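Local structure of beta-1,4-mannanase (Caldicellulosiruptor saccharolyticus, 1PMH) at residues D10-V16 with G43-L48; Y105-D111 with R155-Q161. The protein binds beta-1,4-linked mannan chains as the family 27 carbohydrate-binding module of a mannanase, and probably holds the enzyme on its polysaccharide substrate. All coordinates share one frame; numbering follows the deposited sequence. Where two conformers were deposited one is given.

Contact 1. Residues D10-V16 with G43-L48. With CA (calcium ion), chain C.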
loop_
_atom_site.group_PDB
_atom_site.type_symbol
_atom_site.label_atom_id
_atom_site.label_comp_id
_atom_site.label_asym_id
_atom_site.label_seq_id
_atom_site.Cartn_x
_atom_site.Cartn_y
_atom_site.Cartn_z
ATOM N N ASP A 10 -6.137 -8.500 -4.442
ATOM C CA ASP A 10 -6.857 -8.779 -3.202
ATOM C C ASP A 10 -6.210 -9.874 -2.347
ATOM O O ASP A 10 -6.713 -10.180 -1.272
ATOM C CB ASP A 10 -8.330 -9.108 -3.434
ATOM C CG ASP A 10 -8.559 -10.303 -4.310
ATOM O OD1 ASP A 10 -7.604 -11.024 -4.658
ATOM O OD2 ASP A 10 -9.739 -10.531 -4.676
ATOM N N PHE A 11 -5.138 -10.467 -2.853
ATOM C CA PHE A 11 -4.353 -11.502 -2.197
ATOM C C PHE A 11 -5.165 -12.779 -1.985
ATOM O O PHE A 11 -4.713 -13.664 -1.254
ATOM C CB PHE A 11 -3.698 -10.973 -0.915
ATOM C CG PHE A 11 -2.968 -9.685 -1.200
ATOM C CD1 PHE A 11 -1.747 -9.726 -1.865
ATOM C CD2 PHE A 11 -3.549 -8.456 -0.931
ATOM C CE1 PHE A 11 -1.120 -8.564 -2.260
ATOM C CE2 PHE A 11 -2.917 -7.264 -1.342
ATOM C CZ PHE A 11 -1.716 -7.327 -1.982
ATOM N N GLU A 12 -6.322 -12.929 -2.627
ATOM C CA GLU A 12 -7.224 -14.010 -2.282
ATOM C C GLU A 12 -6.763 -15.350 -2.835
ATOM O O GLU A 12 -7.277 -16.381 -2.412
ATOM C CB GLU A 12 -8.664 -13.659 -2.636
ATOM C CG GLU A 12 -9.247 -12.573 -1.744
ATOM C CD GLU A 12 -9.149 -12.907 -0.265
ATOM O OE1 GLU A 12 -9.785 -13.910 0.213
ATOM O OE2 GLU A 12 -8.421 -12.172 0.437
ATOM N N ASP A 13 -5.773 -15.360 -3.714
ATOM C CA ASP A 13 -5.062 -16.582 -4.093
ATOM C C ASP A 13 -4.036 -17.107 -3.089
ATOM O O ASP A 13 -3.343 -18.101 -3.333
ATOM C CB ASP A 13 -4.475 -16.486 -5.502
ATOM C CG ASP A 13 -3.315 -15.516 -5.612
ATOM O OD1 ASP A 13 -2.907 -14.887 -4.602
ATOM O OD2 ASP A 13 -2.763 -15.359 -6.725
ATOM N N GLY A 14 -3.926 -16.428 -1.959
ATOM C CA GLY A 14 -2.997 -16.795 -0.914
ATOM C C GLY A 14 -1.548 -16.532 -1.254
ATOM O O GLY A 14 -0.653 -17.156 -0.686
ATOM N N THR A 15 -1.289 -15.583 -2.136
ATOM C CA THR A 15 0.055 -15.195 -2.512
ATOM C C THR A 15 0.217 -13.702 -2.331
ATOM O O THR A 15 -0.759 -12.965 -2.255
ATOM C CB THR A 15 0.389 -15.534 -3.967
ATOM O OG1 THR A 15 -0.160 -14.569 -4.865
ATOM C CG2 THR A 15 -0.036 -16.930 -4.409
ATOM N N VAL A 16 1.471 -13.258 -2.370
ATOM C CA VAL A 16 1.789 -11.841 -2.345
ATOM C C VAL A 16 1.581 -11.122 -3.660
ATOM O O VAL A 16 1.823 -9.922 -3.734
ATOM C CB VAL A 16 3.216 -11.550 -1.834
ATOM C CG1 VAL A 16 3.402 -12.031 -0.414
ATOM C CG2 VAL A 16 4.280 -12.103 -2.756
ATOM N N GLY A 43 -15.513 -13.547 3.295
ATOM C CA GLY A 43 -15.193 -13.219 1.925
ATOM C C GLY A 43 -13.839 -12.568 1.738
ATOM O O GLY A 43 -13.565 -12.090 0.657
ATOM N N ASN A 44 -12.973 -12.577 2.745
ATOM C CA ASN A 44 -11.695 -11.886 2.639
ATOM C C ASN A 44 -10.703 -12.549 3.578
ATOM O O ASN A 44 -10.584 -12.218 4.745
ATOM C CB ASN A 44 -11.850 -10.433 2.997
ATOM C CG ASN A 44 -10.571 -9.664 2.707
ATOM O OD1 ASN A 44 -9.534 -10.269 2.407
ATOM N ND2 ASN A 44 -10.602 -8.361 2.865
ATOM N N LYS A 45 -10.030 -13.556 3.035
ATOM C CA LYS A 45 -9.184 -14.437 3.839
ATOM C C LYS A 45 -7.741 -13.953 4.038
ATOM O O LYS A 45 -7.142 -14.201 5.094
ATOM C CB LYS A 45 -9.107 -15.821 3.208
ATOM C CG LYS A 45 -8.354 -16.880 3.988
ATOM C CD LYS A 45 -8.717 -18.209 3.365
ATOM C CE LYS A 45 -8.101 -19.390 4.021
ATOM N NZ LYS A 45 -8.846 -20.630 3.572
ATOM N N TYR A 46 -7.215 -13.235 3.044
ATOM C CA TYR A 46 -5.802 -12.894 3.019
ATOM C C TYR A 46 -5.551 -11.408 2.851
ATOM O O TYR A 46 -6.292 -10.716 2.166
ATOM C CB TYR A 46 -5.084 -13.604 1.857
ATOM C CG TYR A 46 -5.121 -15.131 1.881
ATOM C CD1 TYR A 46 -4.252 -15.862 2.684
ATOM C CD2 TYR A 46 -6.020 -15.825 1.088
ATOM C CE1 TYR A 46 -4.289 -17.275 2.701
ATOM C CE2 TYR A 46 -6.053 -17.224 1.070
ATOM C CZ TYR A 46 -5.191 -17.918 1.875
ATOM O OH TYR A 46 -5.201 -19.292 1.876
ATOM N N ALA A 47 -4.429 -10.932 3.375
ATOM C CA ALA A 47 -3.953 -9.571 3.202
ATOM C C ALA A 47 -2.446 -9.597 3.128
ATOM O O ALA A 47 -1.812 -10.552 3.554
ATOM C CB ALA A 47 -4.438 -8.688 4.329
ATOM N N LEU A 48 -1.880 -8.518 2.606
ATOM C CA LEU A 48 -0.452 -8.339 2.546
ATOM C C LEU A 48 0.026 -7.749 3.837
ATOM O O LEU A 48 -0.342 -6.639 4.182
ATOM C CB LEU A 48 -0.067 -7.504 1.338
ATOM C CG LEU A 48 1.426 -7.481 0.983
ATOM C CD1 LEU A 48 1.836 -8.807 0.377
ATOM C CD2 LEU A 48 1.725 -6.326 0.069
HETATM CA CA CA C . -7.882 -9.889 0.752
HETATM O O HOH W 1 -12.179 -14.604 -1.204
HETATM O O HOH W 2 -9.758 -9.101 -0.366
#
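Phe11 and Tyr46 bring the two backbones to a CA–CA distance of 5.6 Å, where a type I turn from Phe11 to Gly14 packs against the loop 43-46 that leads into strand 47-53. A calcium ion joins the two loops, bound by the backbone O atoms of Asp10 and Tyr46, by Glu12 OE2 and Asn44 OD1 at 2.4 Å each, and by a water. Metal-bound oxygens explain why acceptors crowd here: Glu12 OE2 and Asn44 OD1 are 3.0 Å apart, with the carboxylate and amide planes almost perpendicular. The Glu12 chain starts away from the partner loop but turns back about the CB-CG bond (chi2 -55°), which brings its carboxylate to the metal. There it also works as a two-pronged acceptor. Lys45 N donates to Glu12 OE1 at 2.9 Å and Tyr46 N to Glu12 OE2 at 3.1 Å, both from the syn side, so metal and peptide N-H groups together fix the carboxylate's rotation; a water on OE1 bonds weakly to Gly43 O. Asp10 OD1 accepts from Glu12 N in an Asx turn that spans the two calcium ligands of this loop. At the other end of the turn from Phe11 to Gly14, Gly14 CA sits over the centre of the Tyr46 ring, 3.5 Å from the centroid, a CH-pi contact. Leu48 CB lies over a face of the Phe11 ring, 3.8 Å from its centroid, while Leu48 CD1 meets Val16 CG1. Asp176, on strand 172-181, completes the calcium site, and Phe19 packs against both Phe11 and Leu48. Strand 47-53 itself runs between strands 30-36 and 172-181, with Ala47 bonded through its backbone to Ser36 and Leu48 to Leu175.

Contact 2. Residues Y105-D111 with R155-Q161. With BMA (beta-D-mannopyranose), chain B; BMA (beta-D-mannopyranose), chain D; BMA (beta-D-mannopyranose), chain E; EDO (1,2-ethanediol), chain G.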
loop_
_atom_site.group_PDB
_atom_site.type_symbol
_atom_site.label_atom_id
_atom_site.label_comp_id
_atom_site.label_asym_id
_atom_site.label_seq_id
_atom_site.Cartn_x
_atom_site.Cartn_y
_atom_site.Cartn_z
ATOM N N TYR A 105 2.796 8.090 3.460
ATOM C CA TYR A 105 2.789 7.136 2.381
ATOM C C TYR A 105 2.526 7.846 1.070
ATOM O O TYR A 105 1.946 8.940 1.003
ATOM C CB TYR A 105 1.837 5.955 2.608
ATOM C CG TYR A 105 0.398 6.362 2.476
ATOM C CD1 TYR A 105 -0.220 6.326 1.255
ATOM C CD2 TYR A 105 -0.346 6.815 3.549
ATOM C CE1 TYR A 105 -1.540 6.746 1.086
ATOM C CE2 TYR A 105 -1.657 7.218 3.420
ATOM C CZ TYR A 105 -2.237 7.244 2.170
ATOM O OH TYR A 105 -3.534 7.640 1.968
ATOM N N LYS A 106 2.973 7.199 0.003
ATOM C CA LYS A 106 2.724 7.629 -1.371
ATOM C C LYS A 106 2.323 6.419 -2.196
ATOM O O LYS A 106 2.807 5.327 -1.963
ATOM C CB LYS A 106 3.931 8.297 -2.000
ATOM C CG LYS A 106 4.539 9.429 -1.212
ATOM C CD LYS A 106 5.582 10.208 -1.985
ATOM C CE LYS A 106 6.035 11.475 -1.260
ATOM N NZ LYS A 106 7.033 12.217 -2.102
ATOM N N VAL A 107 1.478 6.683 -3.192
ATOM C CA VAL A 107 1.084 5.700 -4.181
ATOM C C VAL A 107 1.549 6.233 -5.534
ATOM O O VAL A 107 1.218 7.380 -5.882
ATOM C CB VAL A 107 -0.425 5.469 -4.157
ATOM C CG1 VAL A 107 -0.825 4.478 -5.230
ATOM C CG2 VAL A 107 -0.871 4.966 -2.790
ATOM N N VAL A 108 2.314 5.421 -6.246
ATOM C CA VAL A 108 3.084 5.850 -7.399
ATOM C C VAL A 108 2.940 4.839 -8.522
ATOM O O VAL A 108 2.978 3.634 -8.296
ATOM C CB VAL A 108 4.562 5.939 -6.991
ATOM C CG1 VAL A 108 5.512 6.183 -8.116
ATOM C CG2 VAL A 108 4.749 7.003 -5.916
ATOM N N ILE A 109 2.839 5.353 -9.753
ATOM C CA ILE A 109 3.142 4.554 -10.940
ATOM C C ILE A 109 4.554 4.870 -11.345
ATOM O O ILE A 109 4.866 6.022 -11.672
ATOM C CB ILE A 109 2.149 4.778 -12.099
ATOM C CG1 ILE A 109 0.719 4.406 -11.680
ATOM C CG2 ILE A 109 2.601 3.991 -13.325
ATOM C CD1 ILE A 109 -0.341 4.797 -12.734
ATOM N N ASN A 110 5.433 3.879 -11.263
ATOM C CA ASN A 110 6.851 4.111 -11.508
ATOM C C ASN A 110 7.228 4.103 -12.972
ATOM O O ASN A 110 7.992 3.287 -13.429
ATOM C CB ASN A 110 7.684 3.158 -10.648
ATOM C CG ASN A 110 9.145 3.540 -10.588
ATOM O OD1 ASN A 110 9.500 4.700 -10.877
ATOM N ND2 ASN A 110 9.989 2.572 -10.188
ATOM N N ASP A 111 6.665 5.089 -13.689
ATOM C CA ASP A 111 7.013 5.447 -15.053
ATOM C C ASP A 111 7.441 6.912 -14.961
ATOM O O ASP A 111 6.616 7.809 -14.735
ATOM C CB ASP A 111 5.846 5.303 -15.997
ATOM C CG ASP A 111 6.272 5.519 -17.442
ATOM O OD1 ASP A 111 6.854 6.599 -17.697
ATOM O OD2 ASP A 111 5.978 4.656 -18.282
ATOM N N ARG A 155 4.948 2.075 -17.938
ATOM C CA ARG A 155 5.690 1.078 -17.199
ATOM C C ARG A 155 4.854 0.600 -16.012
ATOM O O ARG A 155 4.404 1.402 -15.209
ATOM C CB ARG A 155 6.999 1.693 -16.725
ATOM C CG ARG A 155 7.994 0.762 -16.137
ATOM C CD ARG A 155 9.337 1.472 -15.980
ATOM N NE ARG A 155 10.377 0.626 -15.408
ATOM C CZ ARG A 155 10.578 0.480 -14.117
ATOM N NH1 ARG A 155 9.820 1.085 -13.217
ATOM N NH2 ARG A 155 11.555 -0.326 -13.719
ATOM N N ALA A 156 4.671 -0.713 -15.915
ATOM C CA ALA A 156 3.598 -1.305 -15.134
ATOM C C ALA A 156 3.967 -1.643 -13.694
ATOM O O ALA A 156 3.584 -2.705 -13.195
ATOM C CB ALA A 156 3.066 -2.513 -15.806
ATOM N N GLN A 157 4.737 -0.760 -13.051
ATOM C CA GLN A 157 5.128 -1.000 -11.661
ATOM C C GLN A 157 4.372 -0.016 -10.772
ATOM O O GLN A 157 4.540 1.196 -10.878
ATOM C CB GLN A 157 6.641 -0.887 -11.512
ATOM C CG GLN A 157 7.058 -1.368 -10.139
ATOM C CD GLN A 157 8.525 -1.178 -9.862
ATOM O OE1 GLN A 157 9.104 -0.133 -10.178
ATOM N NE2 GLN A 157 9.159 -2.198 -9.281
ATOM N N LEU A 158 3.593 -0.578 -9.858
ATOM C CA LEU A 158 2.900 0.209 -8.835
ATOM C C LEU A 158 3.775 0.143 -7.598
ATOM O O LEU A 158 4.195 -0.941 -7.202
ATOM C CB LEU A 158 1.545 -0.418 -8.582
ATOM C CG LEU A 158 0.580 0.247 -7.645
ATOM C CD1 LEU A 158 0.171 1.620 -8.073
ATOM C CD2 LEU A 158 -0.627 -0.653 -7.448
ATOM N N VAL A 159 3.992 1.312 -6.992
ATOM C CA VAL A 159 4.824 1.436 -5.820
ATOM C C VAL A 159 4.037 2.086 -4.698
ATOM O O VAL A 159 3.380 3.111 -4.900
ATOM C CB VAL A 159 6.101 2.207 -6.108
ATOM C CG1 VAL A 159 6.925 2.427 -4.839
ATOM C CG2 VAL A 159 6.935 1.497 -7.177
ATOM N N PHE A 160 4.146 1.470 -3.524
ATOM C CA PHE A 160 3.719 2.068 -2.276
ATOM C C PHE A 160 4.969 2.427 -1.479
ATOM O O PHE A 160 5.782 1.565 -1.194
ATOM C CB PHE A 160 2.872 1.128 -1.435
ATOM C CG PHE A 160 1.500 0.908 -1.982
ATOM C CD1 PHE A 160 1.304 0.087 -3.044
ATOM C CD2 PHE A 160 0.393 1.536 -1.398
ATOM C CE1 PHE A 160 0.026 -0.134 -3.597
ATOM C CE2 PHE A 160 -0.864 1.333 -1.902
ATOM C CZ PHE A 160 -1.003 0.494 -2.997
ATOM N N GLN A 161 5.126 3.727 -1.195
ATOM C CA GLN A 161 6.194 4.214 -0.373
ATOM C C GLN A 161 5.656 4.463 1.028
ATOM O O GLN A 161 4.597 5.024 1.173
ATOM C CB GLN A 161 6.788 5.481 -0.953
ATOM C CG GLN A 161 7.952 6.010 -0.131
ATOM C CD GLN A 161 8.559 7.218 -0.809
ATOM O OE1 GLN A 161 8.316 8.367 -0.394
ATOM N NE2 GLN A 161 9.328 6.996 -1.844
HETATM C C1 BMA B . 10.445 12.224 -1.390
HETATM C C2 BMA B . 10.381 10.739 -1.580
HETATM C C3 BMA B . 11.300 10.388 -2.745
HETATM C C4 BMA B . 10.931 11.240 -3.972
HETATM C C5 BMA B . 10.850 12.712 -3.623
HETATM C C6 BMA B . 10.327 13.491 -4.816
HETATM O O2 BMA B . 9.058 10.358 -1.881
HETATM O O3 BMA B . 11.237 8.972 -2.965
HETATM O O4 BMA B . 11.980 11.192 -4.899
HETATM O O5 BMA B . 9.982 12.918 -2.541
HETATM O O6 BMA B . 10.463 14.839 -4.534
HETATM C C1 BMA D . 13.382 6.199 -8.638
HETATM C C2 BMA D . 12.663 5.062 -9.332
HETATM C C3 BMA D . 13.602 3.852 -9.458
HETATM C C4 BMA D . 14.836 4.323 -10.247
HETATM C C5 BMA D . 15.510 5.545 -9.620
HETATM C C6 BMA D . 16.689 6.169 -10.368
HETATM O O2 BMA D . 12.088 5.526 -10.533
HETATM O O3 BMA D . 12.942 2.878 -10.247
HETATM O O4 BMA D . 15.845 3.349 -10.270
HETATM O O5 BMA D . 14.534 6.534 -9.456
HETATM O O6 BMA D . 17.300 7.108 -9.505
HETATM C C1 BMA E . 9.430 15.428 2.457
HETATM C C2 BMA E . 8.531 15.706 1.274
HETATM C C3 BMA E . 8.450 14.440 0.434
HETATM C C4 BMA E . 9.811 13.861 0.198
HETATM C C5 BMA E . 10.619 13.679 1.491
HETATM C C6 BMA E . 12.024 13.167 1.306
HETATM O O2 BMA E . 9.107 16.732 0.487
HETATM O O3 BMA E . 7.703 14.642 -0.761
HETATM O O4 BMA E . 9.571 12.593 -0.363
HETATM O O5 BMA E . 10.696 14.931 2.156
HETATM O O6 BMA E . 12.741 13.974 0.397
HETATM C C1 EDO G . 8.182 -5.889 -7.108
HETATM O O1 EDO G . 8.384 -4.754 -7.933
HETATM C C2 EDO G . 8.053 -7.216 -7.839
HETATM O O2 EDO G . 6.885 -7.388 -8.606
#
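Backbone hydrogen bonds tie Lys106 to Gln161 and Val108 to Val159, two hydrogen-bonded pairs of antiparallel strands whose axes pass 4.7 Å apart. Packing is tight on the face carrying Val107, Ile109, Leu158 and Phe160: Val107 CG2 touches Phe160 CE2 at 3.7 Å, and Leu158 and Phe160 press on Val178 of the other sheet. This is the interior of the jellyroll beta-sandwich, whose other surface here, the face of Lys106, Val108, Val159 and Gln161, takes the mannohexaose. Along that surface packing gives way to polar ends meeting sugar. Lys106 and Gln161 lie side by side, both chains extended beyond CG, and converge on the mannose of chain B: its O2 gives a hydrogen bond to Gln161 OE1 at 2.6 Å and receives one from Lys106 NZ, which also reaches O3 and O4 of the chain E mannose and forms a salt bridge with Glu115. At the far end, Asn110 CG stands anti to the backbone N (chi1 -166°), which sets its amide beside that of Gln157, nearly coplanar with it. Asn110 ND2 donates to Gln157 OE1 at 2.8 Å. The same Asn110 ND2 reaches O3 of the chain D mannose at 3.0 Å, while Asn110 OD1 accepts from that sugar's O2. A leucine in place of Asn110 would probably leave both mannose hydroxyls and Gln157 OE1 without these partners. Arg155 NH1 meets Asn110 O at 2.9 Å, close to the plane of the guanidinium, whose NE is paired with Glu74. Beyond the end of strand 102-109, Asp111 OD2 takes Arg155 N on its anti lone pair, the N-H...O angle being 177°.

How the contacts relate
Contacts 1 and 2 show how one beta-sandwich divides its work between its two sheets. The pair 10-16 with 43-48 is partly buried and mostly loop, where loops meet the start of strand 47-53, in the sheet that also holds 172-181; the pair 105-111 with 155-161 is buried and mostly strand, in the opposing sheet. Their centres lie about 20 Å apart, and they share no strand. Oxygen ligands gathered on a metal dominate the first, whereas regular backbone pairing carries the second and frees its side chains to divide between apolar core and sugar site. Strand 172-181 links them indirectly, supplying Asp176 to the calcium and Val178 to the core beneath contact 2.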